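Local coordinates for putative mandelate racemase (Zymomonas mobilis, PDB 2OX4), which is a putative dehydratase of the enolase superfamily that binds magnesium and probably acts as a lyase, at the interface of chains A and B and the interface of chains A and C. Numbering follows the deposited sequence. Chains: chain A/B/C, Putative mandelate racemase.

Contact 1: the interface of chains A and B. Residues chain A 248, 250-251, 254; chain B 279-282, 309-310.
A:Asn248 swings CG anti to its backbone N (chi1 -180°), which carries its amide toward B:Ile309, while A:Arg250, bent at chi3 (62°), turns its guanidinium toward B:Glu280. In this patch between two copies of the protein, two helix C-termini of chain B face side chains of chain A, and one of them, at B:Ile309, accepts a clear hydrogen bond. Here, at the last residue of helix 296-309, the carbonyl O takes a nearly straight bond from A:Asn248 ND2 at 3.0 Å. The oxygen lies in the plane of the amide, yet the donor sits 48° above the carbonyl plane.

The second helix end, at B:Glu280 of helix 271-280, is met differently. Its carbonyl O lies obliquely off the A:Arg250 guanidinium plane, beside the NH1 and NH2 end and 3.2 Å from CZ, and because the N-H groups point away from it this is a polar contact rather than a hydrogen bond. A weak bond runs from A:Arg250 NH2 to B:Leu279 O at 3.4 Å. Although the arginine is poorly ordered, its positive charge may well be drawn to the negative end of that helix. In the guanidinium plane, B:Phe310 CE1 meets the edge of the group. On its own side, A:Glu254 OE1 forms a salt bridge with A:Arg250 NH1 at 2.9 Å, which may help to orient the guanidinium.

A:Leu251 adds apolar packing, its CD1 resting 4.0 Å from B:Phe310 CA. In the second shell, B:Arg282 NE donates to B:Phe310 O at 2.8 Å and may steady the chain just after helix 296-309. Water 1 joins the carboxylate oxygen A:Glu254 OE1 to the main-chain B:Asp281 O, 2.9 Å from the latter.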
ATOM      1  N   ASN A 248      17.064   7.290  -7.343  1.00 18.86           N
ATOM      2  CA  ASN A 248      16.060   6.402  -6.718  1.00 16.35           C
ATOM      3  C   ASN A 248      15.241   7.270  -5.744  1.00 14.15           C
ATOM      4  O   ASN A 248      15.601   7.401  -4.571  1.00 11.18           O
ATOM      5  CB  ASN A 248      16.765   5.221  -5.995  1.00 10.19           C
ATOM      6  CG  ASN A 248      15.795   4.222  -5.314  1.00 13.59           C
ATOM      7  OD1 ASN A 248      14.576   4.390  -5.301  1.00 15.86           O
ATOM      8  ND2 ASN A 248      16.365   3.168  -4.739  1.00 11.55           N
ATOM      9  N   ARG A 250      12.523   7.214  -3.978  1.00 10.18           N
ATOM     10  CA  ARG A 250      11.970   6.681  -2.727  1.00 15.84           C
ATOM     11  C   ARG A 250      12.933   6.810  -1.544  1.00 12.22           C
ATOM     12  O   ARG A 250      12.506   6.900  -0.397  1.00 12.24           O
ATOM     13  CB  ARG A 250      11.529   5.216  -2.889  1.00 18.47           C
ATOM     14  CG  ARG A 250      10.785   4.643  -1.670  1.00 32.96           C
ATOM     15  CD  ARG A 250      10.440   3.161  -1.827  1.00 38.95           C
ATOM     16  NE  ARG A 250      11.635   2.325  -1.965  1.00 56.67           N
ATOM     17  CZ  ARG A 250      12.213   1.649  -0.971  1.00 60.92           C
ATOM     18  NH1 ARG A 250      11.710   1.689   0.259  1.00 28.10           N
ATOM     19  NH2 ARG A 250      13.299   0.920  -1.214  1.00 42.39           N
ATOM     20  N   LEU A 251      14.238   6.840  -1.826  1.00 10.16           N
ATOM     21  CA  LEU A 251      15.229   7.010  -0.769  1.00  7.84           C
ATOM     22  C   LEU A 251      15.073   8.305   0.019  1.00 11.50           C
ATOM     23  O   LEU A 251      15.352   8.326   1.226  1.00 12.46           O
ATOM     24  CB  LEU A 251      16.659   6.887  -1.312  1.00 11.93           C
ATOM     25  CG  LEU A 251      16.994   5.535  -1.956  1.00 10.05           C
ATOM     26  CD1 LEU A 251      18.425   5.528  -2.483  1.00 11.68           C
ATOM     27  CD2 LEU A 251      16.761   4.394  -0.972  1.00 10.22           C
ATOM     28  N   GLU A 254      12.554   7.798   2.605  1.00  8.48           N
ATOM     29  CA  GLU A 254      13.167   7.051   3.705  1.00 10.99           C
ATOM     30  C   GLU A 254      14.001   7.977   4.589  1.00 12.34           C
ATOM     31  O   GLU A 254      13.956   7.879   5.813  1.00 11.73           O
ATOM     32  CB  GLU A 254      14.048   5.916   3.172  1.00 11.34           C
ATOM     33  CG  GLU A 254      13.305   4.862   2.353  1.00 13.47           C
ATOM     34  CD  GLU A 254      12.173   4.126   3.094  1.00 25.35           C
ATOM     35  OE1 GLU A 254      11.265   3.630   2.399  1.00 26.11           O
ATOM     36  OE2 GLU A 254      12.189   4.004   4.341  1.00 19.65           O
TER
ATOM     37  N   LEU B 279      16.037  -4.955   0.931  1.00  8.30           N
ATOM     38  CA  LEU B 279      16.298  -3.810   0.057  1.00  9.10           C
ATOM     39  C   LEU B 279      15.010  -3.063  -0.332  1.00  8.46           C
ATOM     40  O   LEU B 279      14.960  -1.834  -0.270  1.00 11.43           O
ATOM     41  CB  LEU B 279      17.082  -4.271  -1.179  1.00  9.49           C
ATOM     42  CG  LEU B 279      18.518  -4.771  -0.923  1.00  8.64           C
ATOM     43  CD1 LEU B 279      19.172  -5.190  -2.222  1.00 15.23           C
ATOM     44  CD2 LEU B 279      19.386  -3.735  -0.194  1.00 13.85           C
ATOM     45  N   GLU B 280      13.966  -3.805  -0.701  1.00  9.72           N
ATOM     46  CA  GLU B 280      12.643  -3.216  -0.947  1.00 12.60           C
ATOM     47  C   GLU B 280      12.139  -2.394   0.253  1.00 17.29           C
ATOM     48  O   GLU B 280      11.640  -1.283   0.079  1.00 14.28           O
ATOM     49  CB  GLU B 280      11.618  -4.301  -1.278  1.00 13.54           C
ATOM     50  CG  GLU B 280      11.819  -4.977  -2.629  1.00 17.79           C
ATOM     51  CD  GLU B 280      10.903  -6.198  -2.814  1.00 26.24           C
ATOM     52  OE1 GLU B 280      10.554  -6.858  -1.807  1.00 45.29           O
ATOM     53  OE2 GLU B 280      10.532  -6.498  -3.966  1.00 38.28           O
ATOM     54  N   ASP B 281      12.304  -2.929   1.461  1.00 10.86           N
ATOM     55  CA  ASP B 281      11.896  -2.231   2.685  1.00 10.57           C
ATOM     56  C   ASP B 281      12.898  -1.169   3.128  1.00 13.67           C
ATOM     57  O   ASP B 281      12.621  -0.405   4.073  1.00 12.63           O
ATOM     58  CB  ASP B 281      11.762  -3.217   3.832  1.00  9.39           C
ATOM     59  CG  ASP B 281      10.575  -4.143   3.680  1.00 16.32           C
ATOM     60  OD1 ASP B 281      10.556  -5.157   4.392  1.00 14.75           O
ATOM     61  OD2 ASP B 281       9.669  -3.862   2.868  1.00 15.90           O
ATOM     62  N   ARG B 282      14.061  -1.154   2.475  1.00  9.64           N
ATOM     63  CA  ARG B 282      15.223  -0.342   2.874  1.00  9.52           C
ATOM     64  C   ARG B 282      15.568  -0.471   4.375  1.00 10.71           C
ATOM     65  O   ARG B 282      15.845   0.518   5.057  1.00 11.74           O
ATOM     66  CB  ARG B 282      15.063   1.126   2.406  1.00 12.71           C
ATOM     67  CG  ARG B 282      16.310   2.042   2.570  1.00 10.91           C
ATOM     68  CD  ARG B 282      17.584   1.396   2.046  1.00 11.26           C
ATOM     69  NE  ARG B 282      18.831   2.128   2.354  1.00 11.67           N
ATOM     70  CZ  ARG B 282      19.362   2.269   3.574  1.00 10.20           C
ATOM     71  NH1 ARG B 282      20.532   2.889   3.718  1.00  9.86           N
ATOM     72  NH2 ARG B 282      18.741   1.797   4.653  1.00 13.37           N
ATOM     73  N   ILE B 309      22.003   0.620  -5.425  1.00  9.36           N
ATOM     74  CA  ILE B 309      20.831   1.389  -5.893  0.50  8.80           C
ATOM     75  C   ILE B 309      20.056   1.971  -4.719  1.00  6.03           C
ATOM     76  O   ILE B 309      19.372   2.988  -4.846  1.00  8.96           O
ATOM     77  CB  ILE B 309      19.836   0.482  -6.693  0.50  7.85           C
ATOM     78  CG1 ILE B 309      20.567  -0.249  -7.816  0.50 18.80           C
ATOM     79  CG2 ILE B 309      18.692   1.295  -7.277  0.50 15.74           C
ATOM     80  CD1 ILE B 309      21.570   0.603  -8.487  0.50 10.75           C
ATOM     81  N   PHE B 310      20.157   1.297  -3.579  1.00  7.24           N
ATOM     82  CA  PHE B 310      19.374   1.641  -2.405  1.00  6.64           C
ATOM     83  C   PHE B 310      20.206   2.410  -1.366  1.00  6.86           C
ATOM     84  O   PHE B 310      19.743   2.618  -0.238  1.00  9.36           O
ATOM     85  CB  PHE B 310      18.784   0.361  -1.792  1.00  8.50           C
ATOM     86  CG  PHE B 310      17.787  -0.321  -2.693  1.00 11.83           C
ATOM     87  CD1 PHE B 310      16.445   0.031  -2.652  1.00 12.00           C
ATOM     88  CD2 PHE B 310      18.198  -1.306  -3.587  1.00 12.34           C
ATOM     89  CE1 PHE B 310      15.521  -0.595  -3.502  1.00 11.61           C
ATOM     90  CE2 PHE B 310      17.283  -1.934  -4.438  1.00 12.13           C
ATOM     91  CZ  PHE B 310      15.950  -1.569  -4.390  1.00 11.43           C
TER
HETATM   92  O   HOH W   1      10.249   1.285   3.623  1.00 20.83           O
HETATM   93  O   HOH W   2      14.082   3.170   5.830  1.00 34.76           O

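Contact 2: the interface of chains A and C. Residues chain A 41, 44-45, 217, 242, 267-268; chain C 82-83.
C:Phe82 enters chain A between A:Tyr44 and A:Arg268; in this enolase-superfamily protein the deposited assembly thus brings chain C to the magnesium-binding carboxylate A:Glu267, at an interface that may be biological, though the structure alone does not show it. With CG anti to the backbone N (chi1 -157°), the C:Phe82 ring stacks one face on the A:Arg268 guanidinium, the planes 5° apart, with NH1 3.4 Å from the ring centroid in a cation-pi contact. The opposite face receives the A:Tyr44 ring edge-to-face, tyrosine CE1 lying 3.5 Å from C:Phe82 CE2. A:Arg268 NH1 also donates, in plane and on a lone pair, to C:Phe82 O at 2.8 Å, gripping ring and backbone together. The indole NE1 of C:Trp83 bonds to A:Tyr44 O at 2.8 Å, and the CZ2 edge of its six-membered ring meets a face of the A:Tyr44 ring, toward the rim, the rings steeply tilted.

A:Glu267 stands at the edge of the C:Phe82 ring, and A:His217 CD2 approaches its CE1 at 4.0 Å.

Outside this shell, A:Glu242 holds the arginine side-on: NE meets the syn lone pair of OE2 at 3.0 Å, while NH2 reaches OE1 from above the carboxylate plane. An alanine in place of A:Arg268 would probably leave C:Phe82 O without this donor, open a gap against the ring face and strand the A:Glu242 carboxylate without its mate. The A:Tyr44 hydroxyl OH donates to A:Glu267 OE2 at 2.9 Å.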
ATOM      1  N   GLY A  41      21.622  24.873 -18.314  1.00  9.52           N
ATOM      2  CA  GLY A  41      22.128  24.948 -16.932  1.00  9.92           C
ATOM      3  C   GLY A  41      23.221  23.941 -16.600  1.00 14.53           C
ATOM      4  O   GLY A  41      23.207  23.369 -15.506  1.00 20.16           O
ATOM      5  N   TYR A  44      28.690  24.151 -14.910  1.00 14.92           N
ATOM      6  CA  TYR A  44      29.688  23.577 -14.011  1.00 11.82           C
ATOM      7  C   TYR A  44      29.618  22.045 -14.090  1.00 12.99           C
ATOM      8  O   TYR A  44      28.745  21.497 -14.758  1.00 14.48           O
ATOM      9  CB  TYR A  44      29.471  24.082 -12.573  1.00 12.74           C
ATOM     10  CG  TYR A  44      28.092  23.765 -12.013  1.00 17.36           C
ATOM     11  CD1 TYR A  44      27.918  22.728 -11.099  1.00 24.05           C
ATOM     12  CD2 TYR A  44      26.959  24.502 -12.405  1.00 15.78           C
ATOM     13  CE1 TYR A  44      26.656  22.427 -10.587  1.00 23.28           C
ATOM     14  CE2 TYR A  44      25.691  24.199 -11.901  1.00 16.53           C
ATOM     15  CZ  TYR A  44      25.552  23.165 -10.991  1.00 22.10           C
ATOM     16  OH  TYR A  44      24.306  22.860 -10.480  1.00 26.53           O
ATOM     17  N   GLY A  45      30.551  21.364 -13.431  1.00 15.83           N
ATOM     18  CA  GLY A  45      30.697  19.924 -13.591  1.00 19.82           C
ATOM     19  C   GLY A  45      31.091  19.518 -15.002  1.00 16.79           C
ATOM     20  O   GLY A  45      31.617  20.324 -15.785  1.00 11.92           O
ATOM     21  N   HIS A 217      25.446  18.849  -1.490  1.00  9.05           N
ATOM     22  CA  HIS A 217      25.932  18.696  -2.882  1.00  9.32           C
ATOM     23  C   HIS A 217      25.844  17.261  -3.434  1.00 12.08           C
ATOM     24  O   HIS A 217      26.591  16.894  -4.347  1.00 11.43           O
ATOM     25  CB  HIS A 217      27.376  19.206  -3.023  1.00 14.71           C
ATOM     26  CG  HIS A 217      27.486  20.635  -3.455  1.00 24.26           C
ATOM     27  ND1 HIS A 217      28.245  21.564  -2.772  1.00 24.99           N
ATOM     28  CD2 HIS A 217      26.950  21.289  -4.513  1.00 22.94           C
ATOM     29  CE1 HIS A 217      28.172  22.730  -3.391  1.00 33.44           C
ATOM     30  NE2 HIS A 217      27.382  22.594  -4.443  1.00 37.35           N
ATOM     31  N   GLU A 242      20.061  18.666  -1.186  1.00  8.52           N
ATOM     32  CA  GLU A 242      20.746  17.602  -1.949  1.00  8.95           C
ATOM     33  C   GLU A 242      21.487  16.606  -1.067  1.00 10.39           C
ATOM     34  O   GLU A 242      22.716  16.492  -1.118  1.00  9.53           O
ATOM     35  CB  GLU A 242      21.672  18.188  -3.023  1.00  9.21           C
ATOM     36  CG  GLU A 242      20.943  18.732  -4.244  1.00 15.15           C
ATOM     37  CD  GLU A 242      21.666  18.388  -5.537  1.00 20.95           C
ATOM     38  OE1 GLU A 242      22.728  18.987  -5.794  1.00 20.84           O
ATOM     39  OE2 GLU A 242      21.188  17.509  -6.292  1.00 18.12           O
ATOM     40  N   GLU A 267      18.116  20.678  -8.479  1.00  9.99           N
ATOM     41  CA  GLU A 267      19.025  21.040  -9.550  1.00 13.45           C
ATOM     42  C   GLU A 267      19.400  19.827 -10.405  1.00 12.01           C
ATOM     43  O   GLU A 267      19.862  19.984 -11.530  1.00 15.62           O
ATOM     44  CB  GLU A 267      20.253  21.779  -9.022  1.00 14.10           C
ATOM     45  CG  GLU A 267      21.235  20.895  -8.309  1.00 12.03           C
ATOM     46  CD  GLU A 267      22.230  21.690  -7.506  1.00 21.91           C
ATOM     47  OE1 GLU A 267      21.864  22.174  -6.412  1.00 22.12           O
ATOM     48  OE2 GLU A 267      23.375  21.841  -7.968  1.00 18.67           O
ATOM     49  N   ARG A 268      19.196  18.619  -9.869  1.00  7.34           N
ATOM     50  CA  ARG A 268      19.448  17.398 -10.634  1.00  7.05           C
ATOM     51  C   ARG A 268      18.166  16.555 -10.784  1.00  9.93           C
ATOM     52  O   ARG A 268      18.205  15.322 -10.861  1.00  8.91           O
ATOM     53  CB  ARG A 268      20.603  16.616 -10.006  1.00  8.16           C
ATOM     54  CG  ARG A 268      21.952  17.245 -10.332  1.00 10.35           C
ATOM     55  CD  ARG A 268      23.072  16.412  -9.758  1.00 11.07           C
ATOM     56  NE  ARG A 268      23.219  16.649  -8.325  1.00 11.18           N
ATOM     57  CZ  ARG A 268      24.312  16.333  -7.645  1.00 12.64           C
ATOM     58  NH1 ARG A 268      25.339  15.750  -8.278  1.00 10.99           N
ATOM     59  NH2 ARG A 268      24.380  16.600  -6.341  1.00 13.35           N
TER
ATOM     60  N   PHE C  82      29.182  15.356 -11.431  1.00  9.22           N
ATOM     61  CA  PHE C  82      27.985  16.079 -10.977  1.00  9.38           C
ATOM     62  C   PHE C  82      26.705  15.636 -11.683  1.00  9.36           C
ATOM     63  O   PHE C  82      25.732  15.249 -11.026  1.00 10.38           O
ATOM     64  CB  PHE C  82      28.131  17.617 -10.998  1.00  9.96           C
ATOM     65  CG  PHE C  82      27.168  18.313 -10.061  1.00 12.75           C
ATOM     66  CD1 PHE C  82      27.446  18.384  -8.703  1.00 13.29           C
ATOM     67  CD2 PHE C  82      25.967  18.835 -10.530  1.00 13.01           C
ATOM     68  CE1 PHE C  82      26.564  19.007  -7.818  1.00 18.87           C
ATOM     69  CE2 PHE C  82      25.064  19.445  -9.653  1.00 13.55           C
ATOM     70  CZ  PHE C  82      25.365  19.533  -8.297  1.00  9.93           C
ATOM     71  N   TRP C  83      26.714  15.672 -13.014  1.00  8.84           N
ATOM     72  CA  TRP C  83      25.513  15.340 -13.785  1.00  9.63           C
ATOM     73  C   TRP C  83      25.222  13.854 -13.851  1.00  9.10           C
ATOM     74  O   TRP C  83      24.086  13.469 -14.133  1.00 12.21           O
ATOM     75  CB  TRP C  83      25.549  15.997 -15.171  1.00  9.38           C
ATOM     76  CG  TRP C  83      25.831  17.447 -14.985  1.00  9.58           C
ATOM     77  CD1 TRP C  83      26.987  18.116 -15.298  1.00 10.38           C
ATOM     78  CD2 TRP C  83      24.979  18.392 -14.335  1.00  9.75           C
ATOM     79  NE1 TRP C  83      26.891  19.434 -14.897  1.00 13.14           N
ATOM     80  CE2 TRP C  83      25.667  19.632 -14.311  1.00 13.85           C
ATOM     81  CE3 TRP C  83      23.688  18.322 -13.787  1.00 13.41           C
ATOM     82  CZ2 TRP C  83      25.108  20.784 -13.766  1.00 16.32           C
ATOM     83  CZ3 TRP C  83      23.131  19.480 -13.242  1.00 14.61           C
ATOM     84  CH2 TRP C  83      23.839  20.691 -13.247  1.00 16.21           C
TER

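The centres of contact 1 and contact 2 lie about 22 Å apart, and they share no residue, though both draw on chain A. Part of contact 2 lies near contact 1 in sequence: helix 250-257, used in contact 1, precedes strand 263-265, and the loop just after this strand supplies A:Glu267 and A:Arg268; other residues of contact 2 come from distant segments. The symmetry differs. Contact 2 belongs to a two-fold interface, so its twin recurs with the chains exchanged, whereas contact 1 belongs to one that is not an exact two-fold. Two such unlike junctions could together build the deposited eight-copy assembly, contact 2 bearing on the magnesium site.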